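Local coordinates for protein putative dehydrogenase (Pseudomonas fluorescens, PDB 6UUG) that catalyses, as the monooxygenase of a two-component flavin-dependent system, the oxidation of methanesulfinate to methanesulfonate in bacterial sulfur assimilation, at residues 83-88 against 323-328; 248-253 against 334-339. One frame throughout, in Å; residues are numbered along the deposited sequence. Where two conformers were deposited one is given.

Interaction 1. Residues 83-88 against 323-328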
loop_
_atom_site.group_PDB
_atom_site.type_symbol
_atom_site.label_atom_id
_atom_site.label_comp_id
_atom_site.label_asym_id
_atom_site.label_seq_id
_atom_site.Cartn_x
_atom_site.Cartn_y
_atom_site.Cartn_z
ATOM N N ALA A 83 -27.428 -19.773 22.606
ATOM C CA ALA A 83 -26.474 -18.677 22.429
ATOM C C ALA A 83 -27.018 -17.620 21.472
ATOM O O ALA A 83 -27.781 -17.921 20.551
ATOM C CB ALA A 83 -25.140 -19.197 21.889
ATOM N N ARG A 84 -26.615 -16.367 21.702
ATOM C CA ARG A 84 -26.841 -15.338 20.701
ATOM C C ARG A 84 -25.874 -15.536 19.536
ATOM O O ARG A 84 -24.855 -16.215 19.656
ATOM C CB ARG A 84 -26.661 -13.939 21.292
ATOM C CG ARG A 84 -27.701 -13.570 22.360
ATOM C CD ARG A 84 -27.265 -12.330 23.130
ATOM N NE ARG A 84 -25.841 -12.362 23.457
ATOM C CZ ARG A 84 -25.329 -12.832 24.591
ATOM N NH1 ARG A 84 -24.016 -12.813 24.780
ATOM N NH2 ARG A 84 -26.124 -13.326 25.538
ATOM N N TRP A 85 -26.224 -14.945 18.396
ATOM C CA TRP A 85 -25.370 -15.081 17.210
ATOM C C TRP A 85 -23.944 -14.632 17.488
ATOM O O TRP A 85 -22.989 -15.244 16.998
ATOM C CB TRP A 85 -25.960 -14.292 16.037
ATOM C CG TRP A 85 -26.950 -15.152 15.322
ATOM C CD1 TRP A 85 -28.305 -14.991 15.281
ATOM C CD2 TRP A 85 -26.662 -16.362 14.608
ATOM N NE1 TRP A 85 -28.877 -16.016 14.563
ATOM C CE2 TRP A 85 -27.893 -16.873 14.145
ATOM C CE3 TRP A 85 -25.482 -17.056 14.306
ATOM C CZ2 TRP A 85 -27.978 -18.040 13.394
ATOM C CZ3 TRP A 85 -25.573 -18.234 13.553
ATOM C CH2 TRP A 85 -26.816 -18.706 13.112
ATOM N N SER A 86 -23.771 -13.542 18.235
ATOM C CA SER A 86 -22.407 -13.100 18.525
ATOM C C SER A 86 -21.598 -14.180 19.244
ATOM O O SER A 86 -20.388 -14.298 19.012
ATOM C CB SER A 86 -22.434 -11.805 19.347
ATOM O OG SER A 86 -23.049 -12.022 20.617
ATOM N N GLU A 87 -22.238 -14.990 20.111
ATOM C CA GLU A 87 -21.517 -16.060 20.801
ATOM C C GLU A 87 -21.231 -17.232 19.871
ATOM O O GLU A 87 -20.143 -17.816 19.918
ATOM C CB GLU A 87 -22.320 -16.557 22.007
ATOM C CG GLU A 87 -22.716 -15.511 23.014
ATOM C CD GLU A 87 -23.655 -16.096 24.067
ATOM O OE1 GLU A 87 -23.161 -16.729 25.028
ATOM O OE2 GLU A 87 -24.887 -15.955 23.912
ATOM N N THR A 88 -22.206 -17.610 19.045
ATOM C CA THR A 88 -21.980 -18.664 18.067
ATOM C C THR A 88 -20.839 -18.298 17.129
ATOM O O THR A 88 -19.961 -19.123 16.851
ATOM C CB THR A 88 -23.255 -18.910 17.273
ATOM O OG1 THR A 88 -24.298 -19.353 18.167
ATOM C CG2 THR A 88 -23.023 -19.947 16.207
ATOM N N GLU A 323 -28.943 -7.600 17.665
ATOM C CA GLU A 323 -30.063 -6.672 17.825
ATOM C C GLU A 323 -31.096 -6.857 16.718
ATOM O O GLU A 323 -32.304 -6.835 16.982
ATOM C CB GLU A 323 -29.543 -5.225 17.871
ATOM C CG GLU A 323 -28.695 -4.936 19.118
ATOM C CD GLU A 323 -27.890 -3.631 19.067
ATOM O OE1 GLU A 323 -27.980 -2.871 18.071
ATOM O OE2 GLU A 323 -27.150 -3.370 20.044
ATOM N N ALA A 324 -30.644 -7.089 15.480
ATOM C CA ALA A 324 -31.581 -7.315 14.381
ATOM C C ALA A 324 -32.349 -8.620 14.562
ATOM O O ALA A 324 -33.569 -8.663 14.351
ATOM C CB ALA A 324 -30.832 -7.326 13.035
ATOM N N TRP A 325 -31.639 -9.703 14.909
ATOM C CA TRP A 325 -32.279 -10.999 15.108
ATOM C C TRP A 325 -33.376 -10.906 16.161
ATOM O O TRP A 325 -34.450 -11.506 16.014
ATOM C CB TRP A 325 -31.234 -12.034 15.525
ATOM C CG TRP A 325 -31.772 -13.413 15.685
ATOM C CD1 TRP A 325 -32.261 -13.981 16.846
ATOM C CD2 TRP A 325 -31.901 -14.408 14.667
ATOM N NE1 TRP A 325 -32.675 -15.269 16.595
ATOM C CE2 TRP A 325 -32.474 -15.552 15.266
ATOM C CE3 TRP A 325 -31.602 -14.442 13.296
ATOM C CZ2 TRP A 325 -32.729 -16.716 14.551
ATOM C CZ3 TRP A 325 -31.846 -15.611 12.590
ATOM C CH2 TRP A 325 -32.410 -16.729 13.216
ATOM N N ALA A 326 -33.122 -10.144 17.225
ATOM C CA ALA A 326 -34.088 -10.038 18.321
ATOM C C ALA A 326 -35.390 -9.373 17.898
ATOM O O ALA A 326 -36.410 -9.537 18.586
ATOM C CB ALA A 326 -33.468 -9.270 19.488
ATOM N N LYS A 327 -35.394 -8.624 16.796
ATOM C CA LYS A 327 -36.627 -7.999 16.328
ATOM C C LYS A 327 -37.522 -8.974 15.583
ATOM O O LYS A 327 -38.725 -8.714 15.447
ATOM C CB LYS A 327 -36.308 -6.787 15.452
ATOM C CG LYS A 327 -35.492 -5.757 16.225
ATOM C CD LYS A 327 -35.738 -4.342 15.776
ATOM C CE LYS A 327 -34.944 -3.381 16.648
ATOM N NZ LYS A 327 -33.524 -3.844 16.806
ATOM N N GLY A 328 -36.975 -10.092 15.122
ATOM C CA GLY A 328 -37.751 -11.095 14.438
ATOM C C GLY A 328 -38.432 -10.543 13.206
ATOM O O GLY A 328 -37.908 -9.663 12.509
#

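Interaction 2. Residues 248-253 against 334-339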
loop_
_atom_site.group_PDB
_atom_site.type_symbol
_atom_site.label_atom_id
_atom_site.label_comp_id
_atom_site.label_asym_id
_atom_site.label_seq_id
_atom_site.Cartn_x
_atom_site.Cartn_y
_atom_site.Cartn_z
ATOM N N ARG A 248 -30.533 -14.166 6.340
ATOM C CA ARG A 248 -29.791 -15.390 6.039
ATOM C C ARG A 248 -28.481 -15.121 5.308
ATOM O O ARG A 248 -27.439 -15.638 5.745
ATOM C CB ARG A 248 -30.686 -16.355 5.247
ATOM C CG ARG A 248 -30.175 -17.798 5.210
ATOM C CD ARG A 248 -29.240 -18.086 4.065
ATOM N NE ARG A 248 -28.829 -19.482 4.120
ATOM C CZ ARG A 248 -27.836 -20.019 3.419
ATOM N NH1 ARG A 248 -27.127 -19.283 2.572
ATOM N NH2 ARG A 248 -27.555 -21.306 3.572
ATOM N N PRO A 249 -28.440 -14.356 4.214
ATOM C CA PRO A 249 -27.134 -14.113 3.578
ATOM C C PRO A 249 -26.187 -13.312 4.456
ATOM O O PRO A 249 -24.966 -13.475 4.337
ATOM C CB PRO A 249 -27.501 -13.351 2.294
ATOM C CG PRO A 249 -28.832 -12.721 2.592
ATOM C CD PRO A 249 -29.540 -13.718 3.464
ATOM N N LEU A 250 -26.716 -12.463 5.337
ATOM C CA LEU A 250 -25.863 -11.670 6.213
ATOM C C LEU A 250 -25.207 -12.546 7.276
ATOM O O LEU A 250 -24.045 -12.325 7.639
ATOM C CB LEU A 250 -26.674 -10.532 6.838
ATOM C CG LEU A 250 -27.380 -9.590 5.856
ATOM C CD1 LEU A 250 -28.009 -8.414 6.589
ATOM C CD2 LEU A 250 -26.368 -9.081 4.816
ATOM N N ILE A 251 -25.943 -13.535 7.796
ATOM C CA ILE A 251 -25.341 -14.515 8.695
ATOM C C ILE A 251 -24.221 -15.270 7.980
ATOM O O ILE A 251 -23.142 -15.484 8.538
ATOM C CB ILE A 251 -26.420 -15.467 9.244
ATOM C CG1 ILE A 251 -27.355 -14.695 10.184
ATOM C CG2 ILE A 251 -25.777 -16.661 9.973
ATOM C CD1 ILE A 251 -28.682 -15.432 10.447
ATOM N N ALA A 252 -24.455 -15.675 6.732
ATOM C CA ALA A 252 -23.398 -16.337 5.963
ATOM C C ALA A 252 -22.169 -15.440 5.814
ATOM O O ALA A 252 -21.041 -15.877 6.071
ATOM C CB ALA A 252 -23.930 -16.759 4.590
ATOM N N GLN A 253 -22.373 -14.182 5.403
ATOM C CA GLN A 253 -21.259 -13.249 5.231
ATOM C C GLN A 253 -20.510 -13.015 6.536
ATOM O O GLN A 253 -19.275 -12.983 6.548
ATOM C CB GLN A 253 -21.771 -11.917 4.684
ATOM C CG GLN A 253 -22.294 -12.013 3.257
ATOM C CD GLN A 253 -21.164 -12.146 2.249
ATOM O OE1 GLN A 253 -20.201 -11.379 2.290
ATOM N NE2 GLN A 253 -21.264 -13.136 1.353
ATOM N N GLU A 334 -34.672 -1.021 6.699
ATOM C CA GLU A 334 -33.607 -0.069 6.988
ATOM C C GLU A 334 -32.583 -0.665 7.944
ATOM O O GLU A 334 -31.370 -0.557 7.715
ATOM C CB GLU A 334 -34.185 1.218 7.569
ATOM C CG GLU A 334 -33.126 2.277 7.823
ATOM C CD GLU A 334 -33.697 3.569 8.387
ATOM O OE1 GLU A 334 -34.564 3.495 9.287
ATOM O OE2 GLU A 334 -33.278 4.655 7.924
ATOM N N GLU A 335 -33.052 -1.301 9.022
ATOM C CA GLU A 335 -32.121 -1.894 9.981
ATOM C C GLU A 335 -31.340 -3.039 9.346
ATOM O O GLU A 335 -30.134 -3.193 9.601
ATOM C CB GLU A 335 -32.868 -2.374 11.234
ATOM C CG GLU A 335 -31.915 -2.921 12.290
ATOM C CD GLU A 335 -32.578 -3.232 13.612
ATOM O OE1 GLU A 335 -33.693 -2.723 13.860
ATOM O OE2 GLU A 335 -31.978 -3.993 14.398
ATOM N N ARG A 336 -32.004 -3.849 8.514
ATOM C CA ARG A 336 -31.297 -4.896 7.774
ATOM C C ARG A 336 -30.188 -4.295 6.913
ATOM O O ARG A 336 -29.072 -4.821 6.866
ATOM C CB ARG A 336 -32.281 -5.685 6.899
ATOM C CG ARG A 336 -31.708 -6.958 6.286
ATOM C CD ARG A 336 -31.082 -6.714 4.913
ATOM N NE ARG A 336 -30.667 -7.989 4.343
ATOM C CZ ARG A 336 -29.846 -8.136 3.316
ATOM N NH1 ARG A 336 -29.331 -7.070 2.703
ATOM N NH2 ARG A 336 -29.536 -9.362 2.911
ATOM N N GLY A 337 -30.490 -3.206 6.204
ATOM C CA GLY A 337 -29.492 -2.605 5.320
ATOM C C GLY A 337 -28.285 -2.065 6.064
ATOM O O GLY A 337 -27.144 -2.221 5.612
ATOM N N HIS A 338 -28.514 -1.397 7.193
ATOM C CA HIS A 338 -27.395 -0.899 7.993
ATOM C C HIS A 338 -26.546 -2.046 8.523
ATOM O O HIS A 338 -25.315 -1.937 8.584
ATOM C CB HIS A 338 -27.912 -0.020 9.136
ATOM C CG HIS A 338 -28.360 1.333 8.676
ATOM N ND1 HIS A 338 -29.586 1.553 8.091
ATOM C CD2 HIS A 338 -27.721 2.526 8.664
ATOM C CE1 HIS A 338 -29.697 2.827 7.763
ATOM N NE2 HIS A 338 -28.579 3.440 8.104
ATOM N N LEU A 339 -27.179 -3.153 8.920
ATOM C CA LEU A 339 -26.415 -4.342 9.296
ATOM C C LEU A 339 -25.585 -4.851 8.119
ATOM O O LEU A 339 -24.404 -5.181 8.274
ATOM C CB LEU A 339 -27.353 -5.448 9.795
ATOM C CG LEU A 339 -26.705 -6.801 10.109
ATOM C CD1 LEU A 339 -25.626 -6.687 11.189
ATOM C CD2 LEU A 339 -27.768 -7.841 10.525
#

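Interaction 1. Residues 83-88 against 323-328
W85 and W325 meet in an edge-to-face (T-shaped) pair, the edge of the W85 indole directed at one face of W325. The five-membered ring of W85 lies 4.5 Å, centroid to centroid, from the six-membered ring of W325, with the planes at 74°. W85 NE1 stands 3.3 Å above the W325 plane, displaced toward the rim, and comes within 3.4 Å of W325 CE3. Beside it, W85 CD1 packs 3.7 Å from W325 CD2. W325 reaches this position with CG anti to the backbone N (chi1 -177°). Indole suits both sites, offering a broad apolar face on one helix and a slender edge on the other. The pair joins the start of helix 85-96, in the N-terminal helical part of the acyl-CoA dehydrogenase-type fold, to the end of helix 294-327 in the C-terminal helical part. Around it, A114 packs against W85, while L118 and F244 adjoin W325. R84 occupies the N-cap just before W85, and S86 OG is hydrogen-bonded to D322 on the partner helix. G328, whose positive phi favours glycine, leaves the helical path three residues after W325.

Interaction 2. Residues 248-253 against 334-339
R336 brings its guanidinium up to P249 and L250 by setting CG anti to the backbone N (chi1 -169°) and bending sharply at chi2 (-91°). L250 answers with CG anti to its own carbonyl carbon, placing CD1 over one face of the R336 guanidinium, 3.5 Å from R336 NE. P249 takes the edge of the same group, its CG lying near the guanidinium plane and 3.4 Å from R336 NH2. On its other side, L250 CD1 packs 4.0 Å from L339 CD2. Leucine suits this position because its branched end covers both the flat arginine and an apolar neighbour; proline, which lacks an N-H, fits the first turn of helix 247-277. The burial of R336 is paid for by polar partners: NH2 forms a salt bridge with the C-terminal carboxylate of S415 and a hydrogen bond to the C246 carbonyl. A leucine in place of R336 would probably leave that carboxylate without its charge mate and open a gap beside P249. The two helix segments run nearly parallel, crossing at 18° with axes 11.0 Å apart, as is consistent with the helical bundle that forms the C-terminal domain of acyl-CoA dehydrogenase-type proteins.

From the N terminus the chain passes 83-88, then 248-253, 323-328 and 334-339, and the two contacts therefore cross. Interaction 1 closes the longer loop, 234 intervening residues that include the β-strands of the middle of the chain. Interaction 2 closes one of 80 residues, largely helical and without strands. Between them they tie helix 85-96 to helix 294-327 and helix 247-277 to helix 333-360. Their centres lie 12 Å apart and they touch directly: K327 NZ and E335 OE2 form a 2.9 Å salt bridge across the short connection between successive helices, and I251 CD1 packs 3.8 Å from W325 CZ3.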